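Local coordinates for transmembrane protein (Bartonella henselae, PDB 3PAM) that probably binds oligopeptides for an ABC-type transport system, as a domain of a bacterial extracellular solute-binding protein, at residues E132-S137 and R161-S166; R23-I28 and W106-E111; E48-G53 and I245-S250. All coordinates share one frame; numbering follows the deposited sequence.

Interaction 1: residues E132-S137 and R161-S166; sequences EIMTQS and RTVDDS
E132 lays its carboxylate against the aliphatic chain of R161. OE2 of E132 lies 3.2 Å from R161 CG and forms a long salt bridge with R161 NE at 3.6 Å. The carboxylate and guanidinium planes are 79° apart, so the charges do not pair flat. Each has another partner: OE1 of E132 bridges to R171, and NE of R161 to E159. I133 enters through its backbone. Its O accepts a nearly straight bond from R161 N, while its side chain turns to helix 138-152, where it meets F147. At position 134 the residue is selenomethionine. Its CG is anti to the backbone N, and the bend at chi3 brings M134 CE to V163 CG2 at 3.7 Å. The two side chains cross at about a right angle. The same chain also touches Y168 and R171 of helix 165-174. T135 grips one carbonyl twice: both its N and its OG1 donate to R161 O, each at 2.7 Å. Its chi1 of 54° holds OG1 between the backbone N and the carbonyl carbon, within reach of that oxygen. OG1 approaches R161 O from 35° out of that carbonyl's plane. T162 OG1 lies 2.8 Å from T135 OG1 and may donate to it, though E141 OE2 also competes weakly for that proton. V163 N then donates to T135 O at 3.2 Å. Beyond the strand, Q136 O meets T162 CG2, and S137, at the N-cap of helix 138-152, makes a weak bond from OG to E140 N. The backbone bonds join parallel strands 130-135 and 157-162, the latter at the edge of the mixed sheet. With helix 138-152 between them, they form a beta-alpha-beta crossover, as in the alpha/beta lobes of periplasmic-binding-protein folds.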
# COMPACT_ATOMS: atom_id res chain seq x y z
N GLU A 132 0.63 -15.15 5.32
CA GLU A 132 1.74 -15.59 4.50
C GLU A 132 2.15 -14.50 3.52
O GLU A 132 1.29 -13.83 2.92
CB GLU A 132 1.32 -16.85 3.74
CG GLU A 132 2.41 -17.57 3.02
CD GLU A 132 1.86 -18.42 1.89
OE1 GLU A 132 1.23 -17.86 0.96
OE2 GLU A 132 2.07 -19.65 1.91
N ILE A 133 3.46 -14.29 3.39
CA ILE A 133 4.03 -13.45 2.34
C ILE A 133 4.73 -14.35 1.29
O ILE A 133 5.66 -15.11 1.60
CB ILE A 133 5.00 -12.38 2.89
CG1 ILE A 133 4.38 -11.68 4.10
CG2 ILE A 133 5.32 -11.34 1.82
CD1 ILE A 133 5.17 -10.46 4.61
N MSE A 134 4.23 -14.27 0.06
CA MSE A 134 4.72 -15.09 -1.04
C MSE A 134 5.72 -14.28 -1.84
O MSE A 134 5.42 -13.21 -2.36
CB MSE A 134 3.56 -15.53 -1.94
CG MSE A 134 4.00 -16.15 -3.24
SE MSE A 134 2.49 -16.85 -4.25
CE MSE A 134 2.67 -18.66 -3.58
N THR A 135 6.94 -14.79 -1.90
CA THR A 135 7.97 -14.12 -2.67
C THR A 135 8.44 -15.03 -3.77
O THR A 135 8.24 -16.24 -3.72
CB THR A 135 9.18 -13.73 -1.80
OG1 THR A 135 9.67 -14.89 -1.12
CG2 THR A 135 8.77 -12.65 -0.79
N GLN A 136 9.08 -14.42 -4.77
CA GLN A 136 9.62 -15.16 -5.90
C GLN A 136 11.13 -15.26 -5.89
O GLN A 136 11.67 -16.27 -6.34
CB GLN A 136 9.12 -14.60 -7.24
CG GLN A 136 9.15 -13.08 -7.40
CD GLN A 136 8.62 -12.63 -8.76
OE1 GLN A 136 7.82 -13.33 -9.38
NE2 GLN A 136 9.07 -11.47 -9.23
N SER A 137 11.81 -14.24 -5.36
CA SER A 137 13.28 -14.15 -5.43
C SER A 137 13.95 -13.96 -4.06
O SER A 137 13.34 -13.44 -3.12
CB SER A 137 13.68 -13.02 -6.37
OG SER A 137 13.65 -11.77 -5.70
N ARG A 161 7.26 -17.20 2.41
CA ARG A 161 7.40 -18.28 1.43
C ARG A 161 8.12 -17.77 0.19
O ARG A 161 7.84 -16.68 -0.27
CB ARG A 161 6.04 -18.84 1.01
CG ARG A 161 5.28 -19.59 2.09
CD ARG A 161 5.65 -21.05 2.18
NE ARG A 161 4.74 -21.74 3.09
CZ ARG A 161 4.74 -23.05 3.35
NH1 ARG A 161 5.61 -23.86 2.77
NH2 ARG A 161 3.85 -23.56 4.21
N THR A 162 9.05 -18.56 -0.32
CA THR A 162 9.56 -18.36 -1.67
C THR A 162 9.29 -19.62 -2.47
O THR A 162 9.67 -20.71 -2.06
CB THR A 162 11.05 -18.02 -1.71
OG1 THR A 162 11.36 -17.10 -0.65
CG2 THR A 162 11.37 -17.38 -3.00
N VAL A 163 8.62 -19.43 -3.61
CA VAL A 163 8.15 -20.53 -4.44
C VAL A 163 8.65 -20.39 -5.88
O VAL A 163 9.26 -19.36 -6.25
CB VAL A 163 6.58 -20.67 -4.44
CG1 VAL A 163 6.03 -20.81 -3.01
CG2 VAL A 163 5.90 -19.51 -5.21
N ASP A 164 8.37 -21.43 -6.68
CA ASP A 164 8.71 -21.45 -8.11
C ASP A 164 7.83 -20.47 -8.90
O ASP A 164 6.79 -19.99 -8.41
CB ASP A 164 8.56 -22.87 -8.68
N ASP A 165 8.24 -20.22 -10.14
CA ASP A 165 7.54 -19.25 -10.97
C ASP A 165 6.16 -19.70 -11.45
O ASP A 165 5.22 -18.92 -11.39
CB ASP A 165 8.41 -18.81 -12.15
CG ASP A 165 8.33 -17.32 -12.39
OD1 ASP A 165 7.63 -16.63 -11.60
OD2 ASP A 165 8.97 -16.84 -13.35
N SER A 166 6.03 -20.95 -11.90
CA SER A 166 4.70 -21.48 -12.26
C SER A 166 3.71 -21.22 -11.12
O SER A 166 2.69 -20.58 -11.32
CB SER A 166 4.76 -22.98 -12.55
OG SER A 166 6.10 -23.40 -12.72

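Interaction 2: residues R23-I28 and W106-E111; sequences RQALSI and WKLLQE. With EOH (ethanol), chain G.
L108 packs against Q24, A25 and I28 where two antiparallel helices, 20-29 and 99-111, lie side by side. The short segments run 164° apart in direction, and their axes approach to 8.5 Å. This is close helix-helix packing, and the small A25 sits at the point of nearest backbone approach. From L108, CB meets A25 CB at 3.9 Å. Further out, the isobutyl group forks. L108 CD1 touches I28 CD1 at 3.8 Å, tip to tip, with the two side chains crossing at about a right angle. L108 CD1 also lies 4.0 Å from Q24 CD. The other branch, CD2, meets Q24 OE1. Q24 reaches it because CG is anti to the backbone N (chi1 -153°) and the chain is extended beyond, so its amide end lies across the leucine fork. A25 CB is shared between neighbours. Besides L108 it touches L109, whose end swings back toward helix 20-29 and also packs on F114 and L121. No hydrogen bond links the two segments, so the contact is mainly apolar. Beyond it, at the end of helix 99-111, E111 O accepts a hydrogen bond from the hydroxyl of an ethanol, probably from the crystallisation liquor, O to O 3.1 Å.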
# COMPACT_ATOMS: atom_id res chain seq x y z
N ARG A 23 -4.04 -1.86 7.60
CA ARG A 23 -3.04 -1.72 6.53
C ARG A 23 -2.18 -0.48 6.83
O ARG A 23 -0.96 -0.50 6.65
CB ARG A 23 -3.73 -1.61 5.17
CG ARG A 23 -4.67 -2.78 4.88
CD ARG A 23 -5.11 -2.78 3.42
NE ARG A 23 -5.76 -1.54 3.03
CZ ARG A 23 -7.08 -1.38 2.94
NH1 ARG A 23 -7.90 -2.40 3.19
NH2 ARG A 23 -7.59 -0.21 2.57
N GLN A 24 -2.80 0.57 7.36
CA GLN A 24 -2.05 1.75 7.73
C GLN A 24 -1.03 1.42 8.84
O GLN A 24 0.14 1.79 8.76
CB GLN A 24 -3.01 2.84 8.16
CG GLN A 24 -2.50 4.23 7.96
CD GLN A 24 -3.33 5.24 8.76
OE1 GLN A 24 -4.49 4.97 9.07
NE2 GLN A 24 -2.74 6.38 9.10
N ALA A 25 -1.47 0.65 9.84
CA ALA A 25 -0.59 0.21 10.94
C ALA A 25 0.57 -0.65 10.44
O ALA A 25 1.71 -0.41 10.83
CB ALA A 25 -1.38 -0.54 11.98
N LEU A 26 0.28 -1.65 9.60
CA LEU A 26 1.34 -2.55 9.14
C LEU A 26 2.36 -1.82 8.28
O LEU A 26 3.56 -2.11 8.35
CB LEU A 26 0.78 -3.76 8.36
CG LEU A 26 -0.08 -4.80 9.09
CD1 LEU A 26 0.26 -6.19 8.66
CD2 LEU A 26 -0.00 -4.72 10.59
N SER A 27 1.86 -0.87 7.48
CA SER A 27 2.69 0.01 6.68
C SER A 27 3.69 0.77 7.55
O SER A 27 4.86 0.81 7.24
CB SER A 27 1.83 0.98 5.89
OG SER A 27 2.63 1.67 4.94
N ILE A 28 3.21 1.34 8.64
CA ILE A 28 4.09 2.03 9.58
C ILE A 28 5.12 1.09 10.23
O ILE A 28 6.28 1.46 10.41
CB ILE A 28 3.27 2.75 10.66
CG1 ILE A 28 2.33 3.76 10.00
CG2 ILE A 28 4.19 3.41 11.68
CD1 ILE A 28 1.38 4.44 10.98
N TRP A 106 0.39 0.27 16.96
CA TRP A 106 -0.33 -0.36 18.04
C TRP A 106 -1.60 0.41 18.34
O TRP A 106 -2.68 -0.18 18.46
CB TRP A 106 0.56 -0.45 19.30
CG TRP A 106 -0.09 -0.96 20.53
CD1 TRP A 106 0.01 -0.42 21.80
CD2 TRP A 106 -0.93 -2.12 20.66
NE1 TRP A 106 -0.72 -1.17 22.69
CE2 TRP A 106 -1.31 -2.22 22.02
CE3 TRP A 106 -1.41 -3.08 19.76
CZ2 TRP A 106 -2.14 -3.23 22.49
CZ3 TRP A 106 -2.24 -4.08 20.23
CH2 TRP A 106 -2.59 -4.15 21.58
N LYS A 107 -1.45 1.74 18.43
CA LYS A 107 -2.58 2.66 18.58
C LYS A 107 -3.63 2.45 17.50
O LYS A 107 -4.82 2.37 17.79
CB LYS A 107 -2.09 4.12 18.60
N LEU A 108 -3.19 2.34 16.25
CA LEU A 108 -4.11 2.13 15.13
C LEU A 108 -4.84 0.78 15.19
O LEU A 108 -6.02 0.68 14.83
CB LEU A 108 -3.36 2.28 13.80
CG LEU A 108 -3.25 3.71 13.28
CD1 LEU A 108 -2.10 3.88 12.30
CD2 LEU A 108 -4.57 4.17 12.64
N LEU A 109 -4.14 -0.26 15.65
CA LEU A 109 -4.76 -1.58 15.77
C LEU A 109 -5.82 -1.66 16.87
O LEU A 109 -6.84 -2.32 16.71
CB LEU A 109 -3.69 -2.66 15.92
CG LEU A 109 -2.90 -2.84 14.61
CD1 LEU A 109 -1.43 -3.14 14.87
CD2 LEU A 109 -3.54 -3.93 13.72
N GLN A 110 -5.58 -1.00 17.99
CA GLN A 110 -6.58 -0.95 19.05
C GLN A 110 -7.91 -0.36 18.55
O GLN A 110 -8.98 -0.92 18.83
CB GLN A 110 -6.04 -0.22 20.30
CG GLN A 110 -4.90 -0.98 21.01
CD GLN A 110 -4.16 -0.14 22.05
OE1 GLN A 110 -4.77 0.48 22.91
NE2 GLN A 110 -2.84 -0.11 21.96
N GLU A 111 -7.82 0.73 17.78
CA GLU A 111 -8.99 1.38 17.18
C GLU A 111 -9.78 0.43 16.33
O GLU A 111 -11.02 0.46 16.32
CB GLU A 111 -8.59 2.54 16.29
CG GLU A 111 -7.49 3.40 16.84
CD GLU A 111 -7.51 4.81 16.28
OE1 GLU A 111 -8.21 5.05 15.26
OE2 GLU A 111 -6.84 5.67 16.88
C1 EOH G . -13.80 2.97 15.80
C2 EOH G . -15.34 2.95 15.69
O EOH G . -13.46 2.19 16.96

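Interaction 3: residues E48-G53 and I245-S250; sequences EGYWDG and ILISGS
Y50 sets its ring against the start of the L246 side chain. L246 CB lies over one face, 3.9 Å from the ring centroid and 28° off the normal, a CH-pi contact. The closest ring atom is Y50 CE2, 3.5 Å from L246 CB. The tyrosine CG stands anti to its own carbonyl carbon (chi1 -67°), and chi2 of -94° turns the ring so that this face meets the helix. The leucine chain crosses the tyrosine at about a right angle. L246 CD1 also lies over the ring, toward the rim, and reaches W51 CZ3 at 4.4 Å, a loose touch. I247 comes in beside L246. Its CB starts off to the side, but the ethyl arm swings toward the loop. I247 CG1 then rests 4.0 Å from G49 CA and near Y50 CD2. At the polar tip, one water bridges Y50 OH and L246 O, donating to the carbonyl. The loop is braced from within by D52: its carboxylate takes E48 N on OD2 and G49 N on OD1, both through syn lone pairs. D243, one turn before I247, accepts the N-H of Y50. This is buried loop-on-helix packing in the interior of the domain: the loop after strand 45-46 puts Y50 and W51 against the last turns of helix 232-249.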
# COMPACT_ATOMS: atom_id res chain seq x y z
N GLU A 48 6.95 6.53 -2.15
CA GLU A 48 6.03 7.04 -1.15
C GLU A 48 4.60 6.97 -1.61
O GLU A 48 3.77 6.43 -0.94
CB GLU A 48 6.34 8.48 -0.79
CG GLU A 48 7.43 8.66 0.19
CD GLU A 48 7.38 9.97 0.88
OE1 GLU A 48 6.30 10.51 1.05
OE2 GLU A 48 8.42 10.47 1.28
N GLY A 49 4.32 7.57 -2.74
CA GLY A 49 3.00 7.58 -3.28
C GLY A 49 3.00 6.82 -4.57
O GLY A 49 3.74 5.90 -4.74
N TYR A 50 2.15 7.23 -5.48
CA TYR A 50 1.96 6.48 -6.68
C TYR A 50 2.41 7.18 -7.94
O TYR A 50 2.56 6.55 -8.92
CB TYR A 50 0.51 6.03 -6.77
CG TYR A 50 0.18 5.04 -5.71
CD1 TYR A 50 0.26 3.69 -5.97
CD2 TYR A 50 -0.18 5.44 -4.45
CE1 TYR A 50 -0.02 2.80 -5.03
CE2 TYR A 50 -0.45 4.54 -3.51
CZ TYR A 50 -0.37 3.22 -3.80
OH TYR A 50 -0.64 2.29 -2.87
N TRP A 51 2.67 8.47 -7.89
CA TRP A 51 3.20 9.14 -9.04
C TRP A 51 4.32 10.06 -8.60
O TRP A 51 4.30 11.22 -8.91
CB TRP A 51 2.11 9.89 -9.77
CG TRP A 51 1.30 9.01 -10.61
CD1 TRP A 51 1.58 8.62 -11.85
CD2 TRP A 51 0.09 8.36 -10.26
NE1 TRP A 51 0.64 7.79 -12.31
CE2 TRP A 51 -0.30 7.61 -11.34
CE3 TRP A 51 -0.71 8.35 -9.12
CZ2 TRP A 51 -1.45 6.86 -11.34
CZ3 TRP A 51 -1.83 7.63 -9.13
CH2 TRP A 51 -2.20 6.89 -10.23
N ASP A 52 5.25 9.50 -7.84
CA ASP A 52 6.43 10.19 -7.28
C ASP A 52 7.36 10.86 -8.29
O ASP A 52 7.80 10.25 -9.26
CB ASP A 52 7.26 9.24 -6.41
CG ASP A 52 6.52 8.79 -5.16
OD1 ASP A 52 5.32 9.15 -4.99
OD2 ASP A 52 7.13 8.08 -4.34
N GLY A 53 7.67 12.13 -8.03
CA GLY A 53 8.63 12.87 -8.83
C GLY A 53 8.07 13.17 -10.20
O GLY A 53 8.78 13.13 -11.19
N ILE A 245 -6.21 9.24 -2.71
CA ILE A 245 -7.04 8.11 -2.30
C ILE A 245 -6.23 6.85 -2.10
O ILE A 245 -6.49 6.09 -1.16
CB ILE A 245 -8.15 7.84 -3.34
CG1 ILE A 245 -9.09 9.04 -3.39
CG2 ILE A 245 -8.92 6.55 -3.00
CD1 ILE A 245 -10.19 8.91 -4.38
N LEU A 246 -5.27 6.61 -2.97
CA LEU A 246 -4.53 5.36 -2.90
C LEU A 246 -3.55 5.41 -1.75
O LEU A 246 -3.35 4.43 -1.03
CB LEU A 246 -3.83 5.09 -4.22
CG LEU A 246 -4.77 4.91 -5.40
CD1 LEU A 246 -3.96 4.65 -6.66
CD2 LEU A 246 -5.70 3.77 -5.14
N ILE A 247 -2.94 6.57 -1.56
CA ILE A 247 -2.16 6.80 -0.35
C ILE A 247 -3.01 6.58 0.91
O ILE A 247 -2.56 5.93 1.86
CB ILE A 247 -1.54 8.22 -0.36
CG1 ILE A 247 -0.48 8.31 -1.45
CG2 ILE A 247 -0.94 8.61 1.01
CD1 ILE A 247 -0.17 9.73 -1.88
N SER A 248 -4.22 7.11 0.92
CA SER A 248 -5.07 7.02 2.11
C SER A 248 -5.61 5.62 2.31
O SER A 248 -6.02 5.26 3.41
CB SER A 248 -6.25 7.99 2.03
OG SER A 248 -5.78 9.31 2.04
N GLY A 249 -5.63 4.85 1.22
CA GLY A 249 -6.03 3.47 1.30
C GLY A 249 -5.00 2.51 1.85
O GLY A 249 -5.37 1.45 2.33
N SER A 250 -3.72 2.87 1.78
CA SER A 250 -2.64 1.93 2.11
C SER A 250 -2.86 0.55 1.46
O SER A 250 -2.72 -0.48 2.10
CB SER A 250 -2.44 1.81 3.64
OG SER A 250 -1.84 2.99 4.17
O HOH W 1 -0.72 3.19 0.05

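From the N terminus, strand 5-10 leads to helix 20-29, the first partner of interaction 2, and then to loop 48-53. Helix 99-111 returns to helix 20-29 and closes interaction 2. Interaction 1 opens later, at 132-137, and closes at 161-166 through helix 138-152. It follows interaction 2 in series and is nested inside the long loop closed by interaction 3, when 245-250 returns to 48-53. Interactions 2 and 3 cross along the chain and touch in space: R23 NH2 probably donates to G249 O at 2.8 Å. Interaction 1 stands apart, its centre about 25 Å from that of interaction 3. Interaction 1 fixes the sheet edge, interaction 2 pairs two helices, and interaction 3 holds loop 48-53 to the end of helix 232-249.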